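Local coordinates for CRISPR-associated protein, Cse1 family (Acidimicrobium ferrooxidans, PDB 4H3T) that probably serves as the large Cse1 subunit of a type I-E CRISPR Cascade complex, which helps recognise invading DNA, at residues Gly323-Ser331 with Glu457-Arg468; His168-Lys176 with Lys368-Leu376. The protein carries 1 engineered substitution. One frame throughout, in Å; residues are numbered along the deposited sequence.

Interaction 1 of 2, residues Gly323-Ser331 with Glu457-Arg468; sequences GQQVWRGLS and EEIYGRLDAPYR. Engineered in segment 457-468: Ile459 (natural residue Leu).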
ATOM      1  N   GLY A 323      -1.858   5.804  10.690  1.00 50.62           N
ATOM      2  CA  GLY A 323      -1.961   6.902  11.617  1.00 49.84           C
ATOM      3  C   GLY A 323      -0.770   7.851  11.632  1.00 51.61           C
ATOM      4  O   GLY A 323      -0.730   8.671  12.535  1.00 53.22           O
ATOM      5  N   GLN A 324       0.228   7.701  10.719  0.72 44.19           N
ATOM      6  CA  GLN A 324       1.355   8.662  10.560  0.72 42.11           C
ATOM      7  C   GLN A 324       1.603   8.948   9.097  0.72 44.55           C
ATOM      8  O   GLN A 324       1.273   8.117   8.244  0.72 47.51           O
ATOM      9  CB  GLN A 324       2.601   8.155  11.177  0.72 42.15           C
ATOM     10  CG  GLN A 324       3.247   6.975  10.464  0.72 44.90           C
ATOM     11  CD  GLN A 324       4.503   6.510  11.109  0.72 55.84           C
ATOM     12  OE1 GLN A 324       5.327   5.782  10.493  0.72 47.38           O
ATOM     13  NE2 GLN A 324       4.593   6.718  12.398  0.72 40.67           N
ATOM     14  N   GLN A 325       2.232  10.063   8.811  1.00 40.23           N
ATOM     15  CA  GLN A 325       2.586  10.489   7.424  1.00 39.11           C
ATOM     16  C   GLN A 325       3.633   9.465   6.935  1.00 43.18           C
ATOM     17  O   GLN A 325       4.473   9.053   7.733  1.00 37.47           O
ATOM     18  CB  GLN A 325       3.137  11.887   7.402  1.00 40.37           C
ATOM     19  CG  GLN A 325       2.118  12.965   7.843  1.00 42.20           C
ATOM     20  CD  GLN A 325       2.064  13.271   9.337  1.00 45.38           C
ATOM     21  OE1 GLN A 325       2.641  12.572  10.176  1.00 46.30           O
ATOM     22  NE2 GLN A 325       1.189  14.181   9.703  1.00 35.16           N
ATOM     23  N   VAL A 326       3.595   9.046   5.707  1.00 39.97           N
ATOM     24  CA  VAL A 326       4.387   7.913   5.245  1.00 39.40           C
ATOM     25  C   VAL A 326       5.896   8.151   5.377  1.00 40.56           C
ATOM     26  O   VAL A 326       6.619   7.235   5.728  1.00 41.12           O
ATOM     27  CB  VAL A 326       4.041   7.429   3.796  1.00 45.45           C
ATOM     28  CG1 VAL A 326       4.314   8.477   2.766  1.00 45.36           C
ATOM     29  CG2 VAL A 326       4.809   6.164   3.443  1.00 46.57           C
ATOM     30  N   TRP A 327       6.374   9.371   5.196  1.00 39.75           N
ATOM     31  CA  TRP A 327       7.831   9.621   5.372  1.00 37.94           C
ATOM     32  C   TRP A 327       8.358   9.395   6.795  1.00 40.30           C
ATOM     33  O   TRP A 327       9.553   9.144   6.977  1.00 39.29           O
ATOM     34  CB  TRP A 327       8.197  11.033   4.896  1.00 37.69           C
ATOM     35  CG  TRP A 327       7.387  12.149   5.488  1.00 37.64           C
ATOM     36  CD1 TRP A 327       6.216  12.657   5.013  1.00 39.87           C
ATOM     37  CD2 TRP A 327       7.629  12.800   6.744  1.00 38.08           C
ATOM     38  NE1 TRP A 327       5.735  13.614   5.865  1.00 39.61           N
ATOM     39  CE2 TRP A 327       6.583  13.730   6.937  1.00 41.67           C
ATOM     40  CE3 TRP A 327       8.728  12.819   7.632  1.00 39.85           C
ATOM     41  CZ2 TRP A 327       6.550  14.603   8.048  1.00 41.78           C
ATOM     42  CZ3 TRP A 327       8.700  13.687   8.715  1.00 41.06           C
ATOM     43  CH2 TRP A 327       7.649  14.608   8.875  1.00 41.00           C
ATOM     44  N   ARG A 328       7.470   9.397   7.822  1.00 37.64           N
ATOM     45  CA  ARG A 328       7.900   9.080   9.167  1.00 37.35           C
ATOM     46  C   ARG A 328       8.384   7.598   9.251  1.00 42.30           C
ATOM     47  O   ARG A 328       9.152   7.277  10.134  1.00 43.83           O
ATOM     48  CB  ARG A 328       6.795   9.400  10.178  1.00 37.00           C
ATOM     49  CG  ARG A 328       6.639  10.878  10.393  1.00 38.59           C
ATOM     50  CD  ARG A 328       5.342  11.238  11.076  1.00 35.72           C
ATOM     51  NE  ARG A 328       5.209  10.718  12.421  1.00 38.35           N
ATOM     52  CZ  ARG A 328       4.157  10.913  13.196  1.00 44.52           C
ATOM     53  NH1 ARG A 328       3.092  11.571  12.736  1.00 39.54           N
ATOM     54  NH2 ARG A 328       4.133  10.416  14.418  1.00 40.13           N
ATOM     55  N   GLY A 329       7.923   6.733   8.353  1.00 42.00           N
ATOM     56  CA  GLY A 329       8.339   5.345   8.287  1.00 42.50           C
ATOM     57  C   GLY A 329       9.272   5.119   7.093  1.00 49.05           C
ATOM     58  O   GLY A 329       9.296   4.027   6.540  1.00 46.02           O
ATOM     59  N   LEU A 330      10.031   6.158   6.640  1.00 43.58           N
ATOM     60  CA  LEU A 330      10.916   5.987   5.475  1.00 42.68           C
ATOM     61  C   LEU A 330      11.927   4.819   5.672  1.00 45.31           C
ATOM     62  O   LEU A 330      12.191   4.058   4.747  1.00 43.16           O
ATOM     63  CB  LEU A 330      11.684   7.289   5.227  1.00 43.09           C
ATOM     64  CG  LEU A 330      12.672   7.266   4.021  1.00 48.28           C
ATOM     65  CD1 LEU A 330      11.995   6.907   2.768  1.00 46.58           C
ATOM     66  CD2 LEU A 330      13.336   8.616   3.868  1.00 49.05           C
ATOM     67  N   SER A 331      12.414   4.624   6.876  1.00 44.01           N
ATOM     68  CA  SER A 331      13.366   3.534   7.164  1.00 46.19           C
ATOM     69  C   SER A 331      12.714   2.145   6.933  1.00 50.27           C
ATOM     70  O   SER A 331      13.437   1.251   6.476  1.00 54.76           O
ATOM     71  CB  SER A 331      13.940   3.638   8.600  1.00 51.07           C
ATOM     72  OG  SER A 331      12.830   3.479   9.467  1.00 70.29           O
ATOM     73  N   GLU A 457       2.308  15.522  17.187  1.00 34.18           N
ATOM     74  CA  GLU A 457       1.518  15.352  15.954  1.00 37.12           C
ATOM     75  C   GLU A 457       1.324  16.675  15.225  1.00 39.44           C
ATOM     76  O   GLU A 457       1.342  16.723  13.998  1.00 37.80           O
ATOM     77  CB  GLU A 457       0.162  14.669  16.207  1.00 37.95           C
ATOM     78  CG  GLU A 457       0.286  13.212  16.609  1.00 36.09           C
ATOM     79  CD  GLU A 457       1.027  12.340  15.608  1.00 41.02           C
ATOM     80  OE1 GLU A 457       0.973  12.605  14.377  1.00 41.74           O
ATOM     81  OE2 GLU A 457       1.711  11.412  16.071  1.00 45.90           O
ATOM     82  N   GLU A 458       1.152  17.752  15.940  1.00 37.98           N
ATOM     83  CA  GLU A 458       1.009  19.051  15.279  1.00 37.42           C
ATOM     84  C   GLU A 458       2.303  19.451  14.495  1.00 40.79           C
ATOM     85  O   GLU A 458       2.207  19.900  13.365  1.00 40.55           O
ATOM     86  CB  GLU A 458       0.655  20.149  16.303  1.00 38.80           C
ATOM     87  CG  GLU A 458       0.294  21.437  15.592  1.00 46.03           C
ATOM     88  CD  GLU A 458      -0.499  22.401  16.458  1.00 62.28           C
ATOM     89  OE1 GLU A 458      -0.650  22.168  17.687  1.00 58.54           O
ATOM     90  OE2 GLU A 458      -0.894  23.449  15.908  1.00 61.87           O
ATOM     91  N   ILE A 459       3.492  19.309  15.068  1.00 37.59           N
ATOM     92  CA  ILE A 459       4.697  19.626  14.306  1.00 36.64           C
ATOM     93  C   ILE A 459       4.855  18.658  13.096  1.00 40.45           C
ATOM     94  O   ILE A 459       5.219  19.100  12.026  1.00 38.93           O
ATOM     95  CB  ILE A 459       5.981  19.696  15.167  1.00 39.84           C
ATOM     96  CG1 ILE A 459       7.064  20.473  14.370  1.00 40.11           C
ATOM     97  CG2 ILE A 459       6.497  18.329  15.643  1.00 40.63           C
ATOM     98  CD1 ILE A 459       8.370  20.680  14.966  1.00 42.74           C
ATOM     99  N   TYR A 460       4.519  17.373  13.223  1.00 35.94           N
ATOM    100  CA  TYR A 460       4.608  16.491  12.049  1.00 36.90           C
ATOM    101  C   TYR A 460       3.677  16.978  10.921  1.00 40.39           C
ATOM    102  O   TYR A 460       4.074  16.948   9.754  1.00 38.96           O
ATOM    103  CB  TYR A 460       4.291  15.027  12.438  1.00 38.42           C
ATOM    104  CG  TYR A 460       5.439  14.386  13.167  1.00 39.14           C
ATOM    105  CD1 TYR A 460       6.682  14.261  12.561  1.00 43.39           C
ATOM    106  CD2 TYR A 460       5.259  13.777  14.409  1.00 39.86           C
ATOM    107  CE1 TYR A 460       7.702  13.522  13.143  1.00 42.49           C
ATOM    108  CE2 TYR A 460       6.325  13.128  15.054  1.00 40.00           C
ATOM    109  CZ  TYR A 460       7.555  13.038  14.411  1.00 46.63           C
ATOM    110  OH  TYR A 460       8.623  12.316  14.816  1.00 51.27           O
ATOM    111  N   GLY A 461       2.473  17.469  11.271  1.00 37.22           N
ATOM    112  CA  GLY A 461       1.539  17.954  10.263  1.00 39.57           C
ATOM    113  C   GLY A 461       2.137  19.160   9.544  1.00 40.62           C
ATOM    114  O   GLY A 461       2.069  19.254   8.336  1.00 40.64           O
ATOM    115  N   ARG A 462       2.779  20.069  10.309  0.51 38.33           N
ATOM    116  CA  ARG A 462       3.460  21.248   9.767  0.51 39.68           C
ATOM    117  C   ARG A 462       4.695  20.899   8.944  0.51 44.32           C
ATOM    118  O   ARG A 462       5.027  21.639   8.036  0.51 44.90           O
ATOM    119  CB  ARG A 462       3.873  22.181  10.907  0.51 42.86           C
ATOM    120  CG  ARG A 462       2.664  22.909  11.498  0.51 48.21           C
ATOM    121  CD  ARG A 462       2.367  24.205  10.759  0.51 47.08           C
ATOM    122  NE  ARG A 462       3.350  25.235  11.136  0.51 49.82           N
ATOM    123  CZ  ARG A 462       3.323  25.949  12.258  0.51 65.31           C
ATOM    124  NH1 ARG A 462       2.330  25.802  13.131  0.51 60.69           N
ATOM    125  NH2 ARG A 462       4.297  26.802  12.528  0.51 62.26           N
ATOM    126  N   LEU A 463       5.368  19.783   9.228  1.00 40.52           N
ATOM    127  CA  LEU A 463       6.596  19.401   8.490  1.00 40.83           C
ATOM    128  C   LEU A 463       6.290  18.519   7.299  1.00 41.01           C
ATOM    129  O   LEU A 463       7.212  18.204   6.533  1.00 39.80           O
ATOM    130  CB  LEU A 463       7.592  18.690   9.449  1.00 39.17           C
ATOM    131  CG  LEU A 463       8.182  19.553  10.540  1.00 42.69           C
ATOM    132  CD1 LEU A 463       9.109  18.742  11.414  1.00 42.62           C
ATOM    133  CD2 LEU A 463       8.926  20.800   9.965  1.00 44.42           C
ATOM    134  N   ASP A 464       5.009  18.192   7.062  1.00 39.22           N
ATOM    135  CA  ASP A 464       4.699  17.266   5.988  1.00 38.43           C
ATOM    136  C   ASP A 464       5.061  17.849   4.603  1.00 43.30           C
ATOM    137  O   ASP A 464       5.843  17.224   3.890  1.00 41.77           O
ATOM    138  CB  ASP A 464       3.232  16.824   6.044  1.00 39.57           C
ATOM    139  CG  ASP A 464       2.824  15.822   4.976  1.00 46.55           C
ATOM    140  OD1 ASP A 464       3.405  14.697   4.933  1.00 46.61           O
ATOM    141  OD2 ASP A 464       2.023  16.164   4.156  1.00 55.96           O
ATOM    142  N   ALA A 465       4.523  18.996   4.228  1.00 43.29           N
ATOM    143  CA  ALA A 465       4.799  19.561   2.891  1.00 44.80           C
ATOM    144  C   ALA A 465       6.285  19.984   2.770  1.00 47.60           C
ATOM    145  O   ALA A 465       6.946  19.535   1.819  1.00 43.84           O
ATOM    146  CB  ALA A 465       3.840  20.723   2.592  1.00 46.97           C
ATOM    147  N   PRO A 466       6.902  20.554   3.841  1.00 44.62           N
ATOM    148  CA  PRO A 466       8.354  20.832   3.782  1.00 43.40           C
ATOM    149  C   PRO A 466       9.223  19.582   3.649  1.00 43.77           C
ATOM    150  O   PRO A 466      10.174  19.608   2.884  1.00 43.18           O
ATOM    151  CB  PRO A 466       8.595  21.512   5.126  1.00 46.78           C
ATOM    152  CG  PRO A 466       7.351  22.157   5.451  1.00 48.95           C
ATOM    153  CD  PRO A 466       6.305  21.227   5.018  1.00 44.21           C
ATOM    154  N   TYR A 467       8.911  18.455   4.358  1.00 40.80           N
ATOM    155  CA  TYR A 467       9.719  17.237   4.220  1.00 39.13           C
ATOM    156  C   TYR A 467       9.637  16.683   2.777  1.00 41.25           C
ATOM    157  O   TYR A 467      10.627  16.298   2.186  1.00 41.56           O
ATOM    158  CB  TYR A 467       9.278  16.134   5.212  1.00 39.23           C
ATOM    159  CG  TYR A 467      10.222  14.969   5.125  1.00 40.91           C
ATOM    160  CD1 TYR A 467      11.463  15.010   5.772  1.00 42.32           C
ATOM    161  CD2 TYR A 467      10.008  13.940   4.199  1.00 39.64           C
ATOM    162  CE1 TYR A 467      12.410  14.024   5.567  1.00 42.58           C
ATOM    163  CE2 TYR A 467      10.957  12.960   3.985  1.00 40.60           C
ATOM    164  CZ  TYR A 467      12.126  12.964   4.719  1.00 42.95           C
ATOM    165  OH  TYR A 467      13.085  12.023   4.446  1.00 41.34           O
ATOM    166  N   ARG A 468       8.458  16.652   2.222  1.00 40.80           N
ATOM    167  CA  ARG A 468       8.263  16.119   0.865  1.00 41.10           C
ATOM    168  C   ARG A 468       9.069  16.919  -0.194  1.00 43.24           C
ATOM    169  O   ARG A 468       9.646  16.321  -1.131  1.00 45.16           O
ATOM    170  CB  ARG A 468       6.778  16.105   0.532  1.00 40.75           C
ATOM    171  CG  ARG A 468       5.969  15.056   1.369  1.00 41.64           C
ATOM    172  CD  ARG A 468       4.483  15.270   1.156  1.00 39.86           C
ATOM    173  NE  ARG A 468       3.722  14.305   1.942  1.00 41.49           N
ATOM    174  CZ  ARG A 468       3.442  13.057   1.596  1.00 52.47           C
ATOM    175  NH1 ARG A 468       3.806  12.592   0.411  1.00 46.13           N
ATOM    176  NH2 ARG A 468       2.797  12.260   2.435  1.00 56.74           N
TER
HETATM  177  O   HOH W   1       0.916   9.112  14.761  1.00 62.50           O
HETATM  178  O   HOH W   2       0.393  14.526  12.619  1.00 36.35           O
HETATM  179  O   HOH W   3       7.400   9.333  13.816  1.00 49.41           O
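Asp464 OD1 takes two N-H groups. Trp327 NE1 lies 2.7 Å from Asp464 OD1, on the anti side of the carboxylate, and the oxygen sits almost in the indole plane. Arg468 NE, one helical turn on, reaches the same Asp464 OD1 at 3.0 Å on the syn side but well out of the carboxylate plane, and adds a salt bridge. Trp327 is buried, and the Asp464 bond satisfies its ring nitrogen. With CG between its backbone N and carbonyl carbon (chi1 53°), Trp327 lays one face on Tyr467. The rings form an offset stack, with planes at 13° and the centroids of the six-membered ring and the Tyr467 ring 4.6 Å apart. Tyr467 CB adds a CH-pi contact over the centre of the six-membered ring.

Arg328 covers a face of Tyr460. Its guanidinium lies flat there, planes at 7°, in a cation-pi contact with Arg328 CZ 3.7 Å from the Tyr460 ring centroid. Glu457 is gripped end-on: Arg328 NH1 meets Glu457 OE1 at 2.9 Å and Arg328 NH2 meets Glu457 OE2 at 3.1 Å. Arg328 NH1 also donates to Gln325 OE1, which helps fix the rotation of the guanidinium. With an alanine in place of Arg328, the Tyr460 face would probably lose its cover and the Glu457 carboxylate its charged mate.

The contact sets the short 3-10 turn before helix 330-334 against helix 445-473. Helix 397-415 touches Leu330, Tyr460 and Tyr467, and its Ala402 O takes the Tyr467 hydroxyl. Strand 375-387 flanks Val326 and Arg468, whose guanidinium bonds to Asp382 and Arg383 O. Helices 397-415, 445-473 and 481-504 probably belong to the C-terminal helical bundle known in Cse1 proteins, which this contact probably joins to the rest of the protein.

Interaction 2 of 2, residues His168-Lys176 with Lys368-Leu376; sequences HAFGSASDK and KFGNMSTTL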
ATOM      1  N   HIS A 168     -10.952 -10.761  -3.684  1.00 37.09           N
ATOM      2  CA  HIS A 168     -10.057 -11.915  -3.664  1.00 35.77           C
ATOM      3  C   HIS A 168      -8.735 -11.630  -2.958  1.00 37.77           C
ATOM      4  O   HIS A 168      -8.131 -12.544  -2.368  1.00 37.51           O
ATOM      5  CB  HIS A 168      -9.725 -12.365  -5.066  1.00 36.23           C
ATOM      6  CG  HIS A 168     -10.734 -13.254  -5.686  1.00 38.08           C
ATOM      7  ND1 HIS A 168     -10.880 -14.547  -5.278  1.00 39.64           N
ATOM      8  CD2 HIS A 168     -11.693 -12.965  -6.607  1.00 39.27           C
ATOM      9  CE1 HIS A 168     -11.836 -15.055  -6.047  1.00 39.08           C
ATOM     10  NE2 HIS A 168     -12.382 -14.121  -6.830  1.00 38.28           N
ATOM     11  N   ALA A 169      -8.309 -10.361  -2.957  1.00 35.56           N
ATOM     12  CA  ALA A 169      -7.023  -9.905  -2.400  1.00 34.89           C
ATOM     13  C   ALA A 169      -7.135  -9.307  -0.992  1.00 38.55           C
ATOM     14  O   ALA A 169      -6.161  -9.335  -0.269  1.00 39.01           O
ATOM     15  CB  ALA A 169      -6.441  -8.834  -3.359  1.00 35.04           C
ATOM     16  N   PHE A 170      -8.254  -8.633  -0.654  1.00 36.32           N
ATOM     17  CA  PHE A 170      -8.370  -7.853   0.573  1.00 38.29           C
ATOM     18  C   PHE A 170      -9.500  -8.331   1.498  1.00 44.03           C
ATOM     19  O   PHE A 170      -9.815  -7.646   2.423  1.00 40.41           O
ATOM     20  CB  PHE A 170      -8.613  -6.360   0.226  1.00 39.35           C
ATOM     21  CG  PHE A 170      -7.361  -5.601  -0.120  1.00 39.20           C
ATOM     22  CD1 PHE A 170      -6.562  -5.086   0.874  1.00 41.13           C
ATOM     23  CD2 PHE A 170      -7.035  -5.322  -1.446  1.00 42.53           C
ATOM     24  CE1 PHE A 170      -5.417  -4.329   0.572  1.00 40.10           C
ATOM     25  CE2 PHE A 170      -5.893  -4.532  -1.751  1.00 43.69           C
ATOM     26  CZ  PHE A 170      -5.103  -4.047  -0.728  1.00 42.20           C
ATOM     27  N   GLY A 171     -10.024  -9.514   1.313  1.00 41.15           N
ATOM     28  CA  GLY A 171     -11.094  -9.982   2.177  1.00 39.89           C
ATOM     29  C   GLY A 171     -10.678 -10.235   3.633  1.00 45.09           C
ATOM     30  O   GLY A 171      -9.498 -10.293   3.980  1.00 42.31           O
ATOM     31  N   SER A 172     -11.656 -10.335   4.517  1.00 41.36           N
ATOM     32  CA  SER A 172     -11.386 -10.567   5.934  1.00 40.28           C
ATOM     33  C   SER A 172     -11.845 -12.001   6.303  1.00 44.97           C
ATOM     34  O   SER A 172     -12.419 -12.716   5.459  1.00 42.74           O
ATOM     35  CB  SER A 172     -12.135  -9.524   6.764  1.00 45.05           C
ATOM     36  OG  SER A 172     -13.515  -9.856   6.839  1.00 43.49           O
ATOM     37  N   ALA A 173     -11.691 -12.371   7.597  1.00 43.44           N
ATOM     38  CA  ALA A 173     -12.142 -13.666   8.114  1.00 44.50           C
ATOM     39  C   ALA A 173     -13.655 -13.739   8.211  1.00 46.09           C
ATOM     40  O   ALA A 173     -14.171 -14.817   8.495  1.00 47.29           O
ATOM     41  CB  ALA A 173     -11.516 -13.951   9.468  1.00 47.21           C
ATOM     42  N   SER A 174     -14.384 -12.622   7.950  1.00 41.76           N
ATOM     43  CA  SER A 174     -15.863 -12.614   7.874  1.00 44.33           C
ATOM     44  C   SER A 174     -16.376 -13.393   6.661  1.00 47.25           C
ATOM     45  O   SER A 174     -17.552 -13.717   6.642  1.00 44.33           O
ATOM     46  CB  SER A 174     -16.407 -11.178   7.765  1.00 45.81           C
ATOM     47  OG  SER A 174     -16.100 -10.479   8.958  1.00 63.66           O
ATOM     48  N   ASP A 175     -15.541 -13.713   5.666  1.00 41.63           N
ATOM     49  CA  ASP A 175     -16.005 -14.381   4.426  1.00 39.94           C
ATOM     50  C   ASP A 175     -16.061 -15.908   4.649  1.00 43.91           C
ATOM     51  O   ASP A 175     -15.435 -16.651   3.929  1.00 43.92           O
ATOM     52  CB  ASP A 175     -15.046 -14.015   3.268  1.00 41.11           C
ATOM     53  CG  ASP A 175     -14.968 -12.550   2.946  1.00 45.99           C
ATOM     54  OD1 ASP A 175     -15.927 -11.807   3.290  1.00 45.98           O
ATOM     55  OD2 ASP A 175     -13.984 -12.140   2.291  1.00 39.49           O
ATOM     56  N   LYS A 176     -16.810 -16.328   5.675  1.00 41.81           N
ATOM     57  CA  LYS A 176     -16.879 -17.676   6.253  1.00 43.09           C
ATOM     58  C   LYS A 176     -18.077 -18.502   5.812  1.00 47.06           C
ATOM     59  O   LYS A 176     -18.098 -19.696   6.101  1.00 45.85           O
ATOM     60  CB  LYS A 176     -16.895 -17.580   7.797  1.00 46.30           C
ATOM     61  CG  LYS A 176     -18.214 -16.984   8.376  1.00 47.10           C
ATOM     62  CD  LYS A 176     -18.153 -16.698   9.840  1.00 59.12           C
ATOM     63  CE  LYS A 176     -19.435 -15.982  10.334  1.00 50.86           C
ATOM     64  NZ  LYS A 176     -19.663 -16.238  11.761  1.00 72.96           N
ATOM     65  N   LYS A 368      -4.839  -3.122   8.970  1.00 53.39           N
ATOM     66  CA  LYS A 368      -4.886  -3.648  10.325  1.00 55.46           C
ATOM     67  C   LYS A 368      -6.331  -4.079  10.615  1.00 55.35           C
ATOM     68  O   LYS A 368      -7.280  -3.335  10.304  1.00 51.12           O
ATOM     69  CB  LYS A 368      -4.399  -2.623  11.330  1.00 61.85           C
ATOM     70  CG  LYS A 368      -3.895  -3.259  12.619  1.00 88.62           C
ATOM     71  CD  LYS A 368      -3.846  -2.266  13.801  1.00110.19           C
ATOM     72  CE  LYS A 368      -2.509  -1.568  13.966  1.00122.87           C
ATOM     73  NZ  LYS A 368      -2.474  -0.755  15.218  1.00129.12           N
ATOM     74  N   PHE A 369      -6.491  -5.323  11.105  1.00 53.32           N
ATOM     75  CA  PHE A 369      -7.777  -5.932  11.403  1.00 54.57           C
ATOM     76  C   PHE A 369      -7.962  -6.135  12.880  1.00 59.67           C
ATOM     77  O   PHE A 369      -6.987  -6.354  13.592  1.00 62.31           O
ATOM     78  CB  PHE A 369      -7.925  -7.309  10.714  1.00 55.32           C
ATOM     79  CG  PHE A 369      -7.977  -7.178   9.232  1.00 53.64           C
ATOM     80  CD1 PHE A 369      -9.198  -7.138   8.565  1.00 53.02           C
ATOM     81  CD2 PHE A 369      -6.807  -7.016   8.496  1.00 54.36           C
ATOM     82  CE1 PHE A 369      -9.248  -6.926   7.189  1.00 53.53           C
ATOM     83  CE2 PHE A 369      -6.856  -6.792   7.125  1.00 54.69           C
ATOM     84  CZ  PHE A 369      -8.079  -6.746   6.475  1.00 52.77           C
ATOM     85  N   GLY A 370      -9.206  -6.083  13.309  1.00 56.08           N
ATOM     86  CA  GLY A 370      -9.607  -6.366  14.687  1.00 56.70           C
ATOM     87  C   GLY A 370     -10.638  -7.479  14.728  1.00 60.84           C
ATOM     88  O   GLY A 370     -11.060  -8.019  13.686  1.00 56.94           O
ATOM     89  N   ASN A 371     -11.071  -7.806  15.953  1.00 57.36           N
ATOM     90  CA  ASN A 371     -12.108  -8.802  16.230  1.00 57.36           C
ATOM     91  C   ASN A 371     -11.868 -10.129  15.493  1.00 61.02           C
ATOM     92  O   ASN A 371     -12.699 -10.561  14.683  1.00 60.61           O
ATOM     93  CB  ASN A 371     -13.469  -8.202  15.872  1.00 63.26           C
ATOM     94  CG  ASN A 371     -13.705  -6.891  16.595  1.00 77.48           C
ATOM     95  OD1 ASN A 371     -13.769  -5.814  15.999  1.00 69.65           O
ATOM     96  ND2 ASN A 371     -13.717  -6.941  17.897  1.00 69.41           N
HETATM   97  N   MSE A 372     -10.695 -10.752  15.757  1.00 57.03           N
HETATM   98  CA  MSE A 372     -10.291 -12.033  15.188  1.00 55.33           C
HETATM   99  C   MSE A 372     -10.311 -11.948  13.625  1.00 55.03           C
HETATM  100  O   MSE A 372     -10.930 -12.770  12.931  1.00 53.10           O
HETATM  101  CB  MSE A 372     -11.210 -13.172  15.698  1.00 58.97           C
HETATM  102  CG  MSE A 372     -11.061 -13.468  17.239  1.00 70.33           C
HETATM  103 SE   MSE A 372      -9.296 -14.268  17.589  0.48 81.96          SE
HETATM  104  CE  MSE A 372      -8.385 -12.743  18.338  1.00 79.32           C
ATOM    105  N   SER A 373      -9.696 -10.893  13.113  1.00 50.43           N
ATOM    106  CA  SER A 373      -9.512 -10.647  11.693  1.00 49.55           C
ATOM    107  C   SER A 373     -10.829 -10.471  10.909  1.00 51.37           C
ATOM    108  O   SER A 373     -10.843 -10.652   9.700  1.00 49.37           O
ATOM    109  CB  SER A 373      -8.669 -11.764  11.078  1.00 54.95           C
ATOM    110  OG  SER A 373      -7.344 -11.643  11.566  1.00 58.09           O
ATOM    111  N   THR A 374     -11.908 -10.075  11.584  1.00 52.16           N
ATOM    112  CA  THR A 374     -13.215  -9.874  10.951  1.00 53.00           C
ATOM    113  C   THR A 374     -13.406  -8.416  10.544  1.00 57.90           C
ATOM    114  O   THR A 374     -14.108  -8.205   9.578  1.00 59.57           O
ATOM    115  CB  THR A 374     -14.374 -10.312  11.858  1.00 51.99           C
ATOM    116  OG1 THR A 374     -14.344  -9.587  13.087  1.00 54.31           O
ATOM    117  CG2 THR A 374     -14.393 -11.814  12.108  1.00 53.46           C
ATOM    118  N   THR A 375     -12.843  -7.419  11.280  1.00 53.42           N
ATOM    119  CA  THR A 375     -13.093  -6.002  10.966  1.00 52.01           C
ATOM    120  C   THR A 375     -11.822  -5.271  10.558  1.00 57.44           C
ATOM    121  O   THR A 375     -10.787  -5.407  11.220  1.00 57.01           O
ATOM    122  CB  THR A 375     -13.738  -5.300  12.169  1.00 55.59           C
ATOM    123  OG1 THR A 375     -12.806  -5.288  13.251  1.00 56.95           O
ATOM    124  CG2 THR A 375     -15.075  -5.981  12.615  1.00 65.61           C
ATOM    125  N   LEU A 376     -11.904  -4.497   9.483  1.00 53.44           N
ATOM    126  CA  LEU A 376     -10.802  -3.659   9.026  1.00 54.58           C
ATOM    127  C   LEU A 376     -10.757  -2.459   9.929  1.00 58.04           C
ATOM    128  O   LEU A 376     -11.701  -1.661   9.925  1.00 61.00           O
ATOM    129  CB  LEU A 376     -11.025  -3.244   7.569  1.00 55.16           C
ATOM    130  CG  LEU A 376      -9.954  -2.317   6.969  1.00 58.89           C
ATOM    131  CD1 LEU A 376      -8.627  -3.047   6.821  1.00 56.61           C
ATOM    132  CD2 LEU A 376     -10.451  -1.731   5.631  1.00 63.17           C
TER
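Ser172 and Ser174 reach Thr374 O from opposite faces of its carbonyl plane. Ser174 OG donates at 3.1 Å to Thr374 O, tilted only moderately from that plane. Ser172 OG is the longer donor, 3.3 Å from Thr374 O, and stands well above the plane. The Ser172 hydroxyl lies between its own backbone N and carbonyl carbon (chi1 77°), where it also accepts from Ser174 N in an ST turn. Between the two serines, Ala173 N donates to Ser373 O at 2.8 Å. Ala173 CB rests near the same oxygen and lies 3.9 Å from Ser373 CB. Ser172 CB comes obliquely to the Phe369 ring, with CE1 as the nearest ring atom. Leu376 CD1 lies over one face of that ring.

Both partners are turns. Ser172-Asp175 is a type I turn, and Asn371-Thr374 is a type I' turn that links strands 359-370 and 375-387, with a classic beta bulge at Thr374 and Thr375, opposite Gly370. The loop after helix 157-170 thus meets the hairpin end of the three-stranded antiparallel sheet. Helix 196-199 lies beside both parts, touching Phe170 and Phe369, and Arg263 holds Asp175 and Ser172 O.

Both contacts are partly buried, each centred about 17 Å from the centre of the chain. Their own centres are 29 Å apart and their nearest atoms about 8 Å apart, so they do not touch. Interaction 1 buries 600 Å² and combines stacked aromatic rings with charged groups set among them, Glu457 lying at the rim. Interaction 2 buries 258 Å² and relies on backbone carbonyls, small side chains and uncharged bonds between two turns. Strand 375-387 relates them: its start belongs to interaction 2, while its later residues Asp382 to Leu384 border interaction 1. One contact joins a short turn to a long helix, the other a loop to a hairpin.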